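Local coordinates for sporulation inhibitor of replication protein SirA (Bacillus subtilis, PDB 4TPS), which inhibits the initiation of DNA replication during sporulation by acting on the initiator DnaA, so that the cell is kept diploid, at residues A[70-73]-A[79-82]; A[88-91]-A[96-99]. All coordinates share one frame; numbering follows the deposited sequence.

Interaction 1 (A[70-73]-A[79-82]); sequences RLKM and DYRQ
Lys72 reaches out from helix 64-75 and gives its ammonium to the side-chain amide of Gln82, the NZ to OE1 hydrogen bond measuring 2.6 Å. NZ approaches from above the carbonyl plane, 43° out of it, with a C=O...N angle of 113°, so the bond is short but not aimed at a lone pair. The lysine chain bends at chi3 and chi4 to bring NZ over, whereas Gln82 meets it with an extended chain, CG anti to the backbone N (chi1 180°). Long, flexible polar residues suit this span, since the nearest CA atoms, those of Lys72 and Gln82, are 9.1 Å apart. Nearer the helix, Tyr80 reaches across the base of the lysine at about a right angle, its OH lying 4.0 Å from Lys72 CG. Helix 64-75 is joined by a short turn to strand 79-83, which returns past it at the margin of the antiparallel sheet, with the link made on the protein surface. Water reinforces it twice. One molecule donates to Lys72 O at 2.8 Å and bonds Tyr80 OH at 2.5 Å; another accepts from Gln82 NE2 at 3.0 Å and weakly from Lys72 NZ. Farther out, Tyr87 OH is a second hydrogen-bond partner of Lys72 NZ, and Gln82 NE2 also donates to Asp84 O, which helps to fix the rotation of the amide and turn OE1 to the lysine.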
# COMPACT_ATOMS: atom_id res chain seq x y z
N ARG A 70 -9.91 16.90 -15.01
CA ARG A 70 -9.49 16.06 -16.11
C ARG A 70 -10.60 15.17 -16.68
O ARG A 70 -10.73 15.02 -17.93
CB ARG A 70 -8.28 15.19 -15.68
CG ARG A 70 -7.01 15.97 -15.40
CD ARG A 70 -6.45 16.54 -16.70
NE ARG A 70 -5.17 17.26 -16.53
CZ ARG A 70 -3.96 16.72 -16.67
NH1 ARG A 70 -3.79 15.45 -17.01
NH2 ARG A 70 -2.89 17.50 -16.50
N LEU A 71 -11.41 14.64 -15.79
CA LEU A 71 -12.57 13.84 -16.23
C LEU A 71 -13.58 14.66 -17.02
O LEU A 71 -14.04 14.24 -18.09
CB LEU A 71 -13.25 13.19 -15.03
CG LEU A 71 -12.46 12.03 -14.39
CD1 LEU A 71 -12.99 11.79 -12.98
CD2 LEU A 71 -12.54 10.78 -15.24
N LYS A 72 -13.94 15.81 -16.51
CA LYS A 72 -14.94 16.63 -17.19
C LYS A 72 -14.47 17.07 -18.53
O LYS A 72 -15.25 17.13 -19.48
CB LYS A 72 -15.29 17.85 -16.37
CG LYS A 72 -16.12 17.54 -15.13
CD LYS A 72 -16.72 18.84 -14.60
CE LYS A 72 -16.66 18.92 -13.09
NZ LYS A 72 -17.16 17.65 -12.54
N MET A 73 -13.17 17.34 -18.67
CA MET A 73 -12.64 17.71 -19.98
C MET A 73 -12.68 16.56 -20.97
O MET A 73 -13.12 16.71 -22.13
CB MET A 73 -11.18 18.13 -19.86
CG MET A 73 -10.96 19.44 -19.24
SD MET A 73 -9.19 19.41 -19.04
CE MET A 73 -9.13 20.66 -17.77
N ASP A 79 -21.72 10.34 -23.44
CA ASP A 79 -22.84 9.95 -22.60
C ASP A 79 -22.25 9.71 -21.20
O ASP A 79 -21.84 8.62 -20.90
CB ASP A 79 -23.50 8.66 -23.11
CG ASP A 79 -24.55 8.89 -24.22
OD1 ASP A 79 -25.58 9.61 -24.03
OD2 ASP A 79 -24.41 8.27 -25.28
N TYR A 80 -22.22 10.75 -20.36
CA TYR A 80 -21.87 10.61 -18.98
C TYR A 80 -22.73 11.39 -18.04
O TYR A 80 -23.32 12.41 -18.45
CB TYR A 80 -20.39 10.97 -18.80
CG TYR A 80 -20.09 12.38 -18.44
CD1 TYR A 80 -19.94 13.34 -19.44
CD2 TYR A 80 -19.89 12.78 -17.10
CE1 TYR A 80 -19.61 14.62 -19.11
CE2 TYR A 80 -19.66 14.07 -16.77
CZ TYR A 80 -19.48 15.00 -17.78
OH TYR A 80 -19.18 16.33 -17.46
N ARG A 81 -22.74 10.94 -16.76
CA ARG A 81 -23.24 11.80 -15.72
C ARG A 81 -22.29 11.66 -14.50
O ARG A 81 -21.56 10.68 -14.34
CB ARG A 81 -24.64 11.37 -15.28
CG ARG A 81 -25.76 11.47 -16.33
CD ARG A 81 -27.13 11.07 -15.74
NE ARG A 81 -28.14 11.07 -16.81
CZ ARG A 81 -28.74 10.01 -17.38
NH1 ARG A 81 -28.58 8.76 -16.94
NH2 ARG A 81 -29.63 10.25 -18.37
N GLN A 82 -22.40 12.65 -13.66
CA GLN A 82 -21.62 12.74 -12.44
C GLN A 82 -22.60 12.81 -11.27
O GLN A 82 -23.51 13.68 -11.27
CB GLN A 82 -20.76 14.02 -12.48
CG GLN A 82 -19.92 14.21 -11.25
CD GLN A 82 -19.34 15.59 -11.11
OE1 GLN A 82 -19.44 16.45 -12.00
NE2 GLN A 82 -18.72 15.83 -9.95
O HOH W 1 -17.94 17.66 -19.21
O HOH W 2 -17.77 18.60 -9.34

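Interaction 2 (A[88-91]-A[96-99]); sequences RIAL and GHAT
Gly96 opens its strand opposite Leu91, whose N donates to Gly96 O at 2.9 Å. Glycine suits the spot: a CB would come tight against Leu91 CD1, and with the backbone almost fully extended at a positive phi it would collide with the preceding carbonyl oxygen. A water bridges the same Gly96 O to Leu91 O. The Leu91 branch lies along the glycine backbone, CD1 3.9 Å from Gly96 CA, and also touches Glu116 and Ile120 of helix 116-128; an alanine here would probably leave a gap between the bare glycine backbone and that helix. His97 faces Ala90 in a non-hydrogen-bonded pair, and the small methyl leaves room for the ring. The ND1 of His97 accepts from Arg88 NH2 at 3.0 Å, a bond bent to 146° at the hydrogen; NH2 sits at the ring edge, near its plane, while guanidinium and ring planes stand 76° apart. Arg88 gets there by folding back at chi2 (73°), which lays one guanidinium face over His97 CB. The next residue, Ala98, forms the hydrogen-bonded pair with Ile89, each N donating to the other's O. Its CB meets Ile89 CG1 at 4.0 Å on the buried face, where both touch Phe121, so apolar residues fit. Thr99 forms a non-hydrogen-bonded pair with Arg88, away from the turn of the antiparallel hairpin of strands 86-90 and 96-103 and on the same face as His97, its OG1 3.3 Å from Arg88 CD. Since ND1 accepts an N-H of the arginine, any proton on this imidazole is likely to sit on NE2, and the neighbouring positive guanidinium would probably disfavour a doubly protonated, charged ring.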
# COMPACT_ATOMS: atom_id res chain seq x y z
N ARG A 88 -20.27 8.05 -14.42
CA ARG A 88 -20.81 6.90 -15.12
C ARG A 88 -20.85 7.24 -16.59
O ARG A 88 -21.34 8.32 -16.96
CB ARG A 88 -22.24 6.57 -14.55
CG ARG A 88 -23.05 5.54 -15.33
CD ARG A 88 -22.56 4.16 -15.16
NE ARG A 88 -23.54 3.12 -15.51
CZ ARG A 88 -23.93 2.76 -16.72
NH1 ARG A 88 -24.77 1.76 -16.76
NH2 ARG A 88 -23.48 3.36 -17.84
N ILE A 89 -20.41 6.35 -17.43
CA ILE A 89 -20.37 6.54 -18.85
C ILE A 89 -21.00 5.39 -19.62
O ILE A 89 -21.01 4.26 -19.17
CB ILE A 89 -18.94 6.75 -19.39
CG1 ILE A 89 -18.09 5.49 -19.25
CG2 ILE A 89 -18.27 7.90 -18.67
CD1 ILE A 89 -16.71 5.64 -19.82
N ALA A 90 -21.56 5.72 -20.81
CA ALA A 90 -22.03 4.71 -21.76
C ALA A 90 -21.31 4.98 -23.08
O ALA A 90 -21.20 6.12 -23.49
CB ALA A 90 -23.55 4.71 -21.91
N LEU A 91 -20.67 3.95 -23.64
CA LEU A 91 -19.95 4.08 -24.89
C LEU A 91 -20.86 4.31 -26.10
O LEU A 91 -21.98 3.82 -26.12
CB LEU A 91 -19.15 2.82 -25.14
CG LEU A 91 -18.03 2.47 -24.19
CD1 LEU A 91 -17.39 1.18 -24.70
CD2 LEU A 91 -17.05 3.62 -24.23
N GLY A 96 -20.79 -0.46 -24.56
CA GLY A 96 -20.45 -0.75 -23.16
C GLY A 96 -20.78 0.32 -22.15
O GLY A 96 -21.36 1.36 -22.46
N HIS A 97 -20.35 0.06 -20.92
CA HIS A 97 -20.70 0.89 -19.76
C HIS A 97 -19.58 0.86 -18.74
O HIS A 97 -18.97 -0.16 -18.56
CB HIS A 97 -21.97 0.39 -19.04
CG HIS A 97 -23.16 0.36 -19.90
ND1 HIS A 97 -24.03 1.41 -20.04
CD2 HIS A 97 -23.63 -0.63 -20.69
CE1 HIS A 97 -24.97 1.09 -20.92
NE2 HIS A 97 -24.76 -0.15 -21.31
N ALA A 98 -19.35 1.95 -18.05
CA ALA A 98 -18.37 1.92 -16.91
C ALA A 98 -18.71 2.96 -15.88
O ALA A 98 -19.21 4.03 -16.20
CB ALA A 98 -16.94 2.11 -17.39
N THR A 99 -18.44 2.59 -14.64
CA THR A 99 -18.57 3.41 -13.45
C THR A 99 -17.24 3.64 -12.83
O THR A 99 -16.50 2.68 -12.67
CB THR A 99 -19.52 2.71 -12.42
OG1 THR A 99 -20.75 2.29 -13.07
CG2 THR A 99 -19.84 3.63 -11.22
O HOH W 3 -23.43 2.35 -24.55

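How the interactions relate
Strand 86-90 ties the two contacts together: it pairs with strand 79-83 of interaction 1 on one flank and with strand 96-103 of interaction 2 on the other. Backbone bonds Asp79 O to Ala90 N and Arg81 O to Arg88 N, both 2.9 Å, probably make that first join, and Tyr80 CB packs on Ile89 CG2. The centres lie about 11 Å apart. Interaction 1 is a surface contact between helix and strand, held through side-chain tips and waters without direct backbone bonding. Interaction 2 is partly buried and larger, 379 against 138 Å², built on backbone pairing, with a polar side at Arg88 and His97 and an apolar one toward helix 116-128.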